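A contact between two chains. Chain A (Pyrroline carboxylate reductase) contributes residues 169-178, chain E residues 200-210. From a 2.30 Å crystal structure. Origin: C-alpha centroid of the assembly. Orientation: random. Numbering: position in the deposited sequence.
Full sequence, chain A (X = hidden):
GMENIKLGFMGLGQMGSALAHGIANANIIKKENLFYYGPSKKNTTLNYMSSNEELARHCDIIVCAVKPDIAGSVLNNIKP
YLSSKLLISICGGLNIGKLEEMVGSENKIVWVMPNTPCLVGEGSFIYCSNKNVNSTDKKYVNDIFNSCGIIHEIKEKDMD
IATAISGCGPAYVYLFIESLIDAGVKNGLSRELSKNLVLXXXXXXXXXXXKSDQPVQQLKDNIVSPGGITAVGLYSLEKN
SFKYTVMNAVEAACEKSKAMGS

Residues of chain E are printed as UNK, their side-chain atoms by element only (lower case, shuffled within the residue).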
# COMPACT_ATOMS: atom_id res chain seq x y z
N GLY A 169 6.92 26.28 7.75
CA GLY A 169 7.39 26.21 6.37
C GLY A 169 8.87 25.97 6.14
O GLY A 169 9.23 25.09 5.35
N PRO A 170 9.76 26.74 6.82
CA PRO A 170 11.19 26.54 6.61
C PRO A 170 11.62 25.08 6.69
O PRO A 170 12.44 24.65 5.87
CB PRO A 170 11.82 27.36 7.74
CG PRO A 170 10.85 28.44 7.99
CD PRO A 170 9.50 27.82 7.79
N ALA A 171 11.06 24.34 7.64
CA ALA A 171 11.39 22.92 7.83
C ALA A 171 11.07 22.06 6.60
O ALA A 171 11.85 21.17 6.26
CB ALA A 171 10.69 22.37 9.06
N TYR A 172 9.94 22.34 5.95
CA TYR A 172 9.56 21.61 4.74
C TYR A 172 10.50 21.97 3.59
O TYR A 172 10.88 21.10 2.80
CB TYR A 172 8.11 21.90 4.32
CG TYR A 172 7.09 22.01 5.43
CD1 TYR A 172 6.12 23.01 5.40
CD2 TYR A 172 7.06 21.11 6.50
CE1 TYR A 172 5.17 23.12 6.40
CE2 TYR A 172 6.11 21.22 7.51
CZ TYR A 172 5.17 22.23 7.45
OH TYR A 172 4.22 22.35 8.44
N VAL A 173 10.86 23.25 3.51
CA VAL A 173 11.78 23.75 2.49
C VAL A 173 13.19 23.21 2.73
O VAL A 173 13.85 22.76 1.80
CB VAL A 173 11.79 25.30 2.41
CG1 VAL A 173 12.57 25.78 1.18
CG2 VAL A 173 10.36 25.84 2.36
N TYR A 174 13.64 23.25 3.99
CA TYR A 174 14.94 22.67 4.37
C TYR A 174 15.04 21.20 3.99
O TYR A 174 16.07 20.76 3.48
CB TYR A 174 15.20 22.82 5.88
CG TYR A 174 15.50 24.23 6.35
CD1 TYR A 174 16.28 25.10 5.60
CD2 TYR A 174 15.02 24.67 7.58
CE1 TYR A 174 16.56 26.39 6.05
CE2 TYR A 174 15.29 25.96 8.04
CZ TYR A 174 16.06 26.81 7.27
OH TYR A 174 16.32 28.08 7.74
N LEU A 175 13.97 20.44 4.23
CA LEU A 175 13.94 19.01 3.90
C LEU A 175 13.86 18.78 2.40
O LEU A 175 14.46 17.84 1.88
CB LEU A 175 12.77 18.31 4.62
CG LEU A 175 12.69 16.78 4.54
CD1 LEU A 175 13.90 16.11 5.18
CD2 LEU A 175 11.41 16.28 5.19
N PHE A 176 13.12 19.64 1.70
CA PHE A 176 13.06 19.65 0.24
C PHE A 176 14.47 19.85 -0.33
O PHE A 176 14.92 19.05 -1.15
CB PHE A 176 12.11 20.76 -0.23
CG PHE A 176 11.80 20.74 -1.70
CD1 PHE A 176 11.12 19.67 -2.27
CD2 PHE A 176 12.14 21.82 -2.51
CE1 PHE A 176 10.82 19.66 -3.63
CE2 PHE A 176 11.84 21.82 -3.87
CZ PHE A 176 11.18 20.74 -4.43
N ILE A 177 15.15 20.89 0.14
CA ILE A 177 16.54 21.18 -0.24
C ILE A 177 17.45 20.01 0.11
O ILE A 177 18.30 19.62 -0.69
CB ILE A 177 17.05 22.49 0.44
CG1 ILE A 177 16.25 23.70 -0.04
CG2 ILE A 177 18.55 22.70 0.18
CD1 ILE A 177 16.36 24.93 0.85
N GLU A 178 17.26 19.45 1.31
CA GLU A 178 18.00 18.29 1.78
C GLU A 178 17.84 17.08 0.85
O GLU A 178 18.82 16.41 0.52
CB GLU A 178 17.56 17.93 3.20
CG GLU A 178 18.32 16.79 3.87
CD GLU A 178 17.69 16.36 5.19
OE1 GLU A 178 17.14 17.23 5.90
OE2 GLU A 178 17.76 15.16 5.52
N UNK E 200 7.75 33.79 0.37
CA UNK E 200 8.61 34.44 1.35
C UNK E 200 9.28 33.42 2.27
O UNK E 200 10.43 33.59 2.66
c UNK E 200 9.80 37.02 2.67
n UNK E 200 10.81 37.23 3.52
c UNK E 200 8.62 36.24 3.22
o UNK E 200 9.82 37.42 1.51
c UNK E 200 7.82 35.48 2.15
N UNK E 201 8.54 32.36 2.59
CA UNK E 201 9.05 31.28 3.42
C UNK E 201 10.18 30.53 2.71
O UNK E 201 11.22 30.23 3.32
o UNK E 201 6.91 31.01 4.53
c UNK E 201 7.93 30.30 3.82
c UNK E 201 8.46 29.20 4.71
N UNK E 202 9.98 30.24 1.43
CA UNK E 202 11.00 29.58 0.61
C UNK E 202 12.21 30.50 0.40
O UNK E 202 13.36 30.06 0.55
c UNK E 202 11.53 28.49 -1.60
c UNK E 202 10.43 29.09 -0.74
c UNK E 202 9.32 28.05 -0.49
c UNK E 202 8.55 27.65 -1.73
N UNK E 203 11.94 31.76 0.07
CA UNK E 203 12.98 32.78 -0.10
C UNK E 203 13.86 32.88 1.14
O UNK E 203 15.09 32.90 1.04
c UNK E 203 12.65 36.55 -1.03
c UNK E 203 13.53 37.56 -1.77
c UNK E 203 12.36 34.14 -0.41
c UNK E 203 13.35 35.22 -0.84
n UNK E 203 14.72 37.96 -0.98
N UNK E 204 13.22 32.93 2.30
CA UNK E 204 13.91 33.02 3.58
C UNK E 204 14.74 31.80 3.91
O UNK E 204 15.84 31.92 4.45
N UNK E 205 14.22 30.62 3.59
CA UNK E 205 14.89 29.35 3.87
C UNK E 205 16.14 29.13 3.02
O UNK E 205 17.17 28.70 3.53
c UNK E 205 13.92 28.17 3.68
o UNK E 205 12.76 28.33 4.46
N UNK E 206 16.04 29.44 1.73
CA UNK E 206 17.17 29.36 0.80
C UNK E 206 18.28 30.31 1.25
O UNK E 206 19.46 29.96 1.24
c UNK E 206 17.96 29.83 -1.57
c UNK E 206 16.74 29.66 -0.66
c UNK E 206 15.84 28.56 -1.19
N UNK E 207 17.87 31.52 1.65
CA UNK E 207 18.79 32.54 2.13
C UNK E 207 19.53 32.08 3.39
O UNK E 207 20.71 32.38 3.57
c UNK E 207 18.04 33.84 2.40
c UNK E 207 19.18 35.30 0.68
c UNK E 207 18.85 35.09 2.15
o UNK E 207 18.25 35.54 -0.11
o UNK E 207 20.38 35.22 0.32
N UNK E 208 18.82 31.34 4.24
CA UNK E 208 19.40 30.77 5.46
C UNK E 208 20.47 29.73 5.15
O UNK E 208 21.52 29.71 5.79
se UNK E 208 18.29 32.06 8.52
c UNK E 208 18.31 30.15 6.34
c UNK E 208 18.27 30.62 9.83
c UNK E 208 17.42 31.16 7.04
N UNK E 209 20.20 28.88 4.16
CA UNK E 209 21.11 27.81 3.77
C UNK E 209 22.47 28.36 3.31
O UNK E 209 23.51 27.96 3.85
c UNK E 209 21.51 25.83 2.24
c UNK E 209 20.50 26.88 2.68
c UNK E 209 19.24 26.21 3.19
N UNK E 210 22.46 29.27 2.34
CA UNK E 210 23.71 29.80 1.77
C UNK E 210 24.48 30.76 2.68
O UNK E 210 25.67 30.97 2.49
c UNK E 210 21.75 31.18 -2.15
c UNK E 210 23.48 30.41 0.38
c UNK E 210 22.37 32.11 -1.11
n UNK E 210 21.54 31.85 -3.46
c UNK E 210 22.41 31.48 0.28

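Position 200 carries three side-chain carbons, the third bearing one oxygen and one nitrogen: a terminal amide two methylenes from the backbone, E:Gln200. It touches nothing on the chain A stretch. At position 201, one carbon carries an oxygen and a second carbon. That second carbon lies 3.5 Å from A:Pro170 N and equally close to A:Pro170 CD. The residue is E:Thr201, which turns its methyl to chain A while its OG1 is hydrogen-bonded elsewhere in the structure.

Position 202 has four carbons, forked at the first, with one arm two carbons long; the inner carbon of that longer arm packs 3.8 Å from A:Val173 CG2. This is E:Ile202. At position 203, four carbons in a row end in nitrogen; the CA-to-CB bond points away from chain A and nothing there is touched. This is E:Lys203. Position 204 has no side-chain atoms and is E:Gly204.

At position 205 a single carbon is followed by an oxygen; the oxygen approaches A:Pro170 CA to 3.2 Å, and the carbon, CB, rests 3.7 Å from A:Val173 CG1. This is E:Ser205. Its OG donates a hydrogen bond back along its own helix, to E:Thr201 O at 2.7 Å. The helices pass close here: the A:Pro170 CA and E:Ser205 CA atoms are 5.4 Å apart.

Position 206 has one carbon carrying two more; although its CA-to-CB bond points away, one of the two end carbons comes within 4.2 Å of A:Ile177 CD1. This is E:Val206. Position 207 ends in a carbon with two oxygens after two other carbons and is E:Glu207, beyond contact. Position 208 is an unbranched chain of two carbons, selenium and a last carbon; its CB sits 3.2 Å from A:Tyr174 OH, near the plane of the ring. This is selenomethionine, E:Met208. Position 209 again has one carbon bearing two, and one of these end carbons lies 3.9 Å from both A:Tyr174 CE1, at the ring edge, and A:Ile177 CD1. This is E:Val209. Position 210, four carbons ending in nitrogen, is E:Lys210, exposed and out of reach.

The two helices cross at -57°, with their axes 8.9 Å apart at closest approach, and together bury 429 Å². No hydrogen bond links them, so the contact rests on packing. At one end, A:Gly169 makes room for E:Thr201: a CB on the glycine would fall 2.4 Å from E:Thr201 CG2. Beyond the close passage at E:Ser205, A:Tyr174 and A:Ile177 reach across to the apolar groups of E:Val206, E:Met208 and E:Val209.

Chain E, residues 200-210: QTIKGSVEMVK
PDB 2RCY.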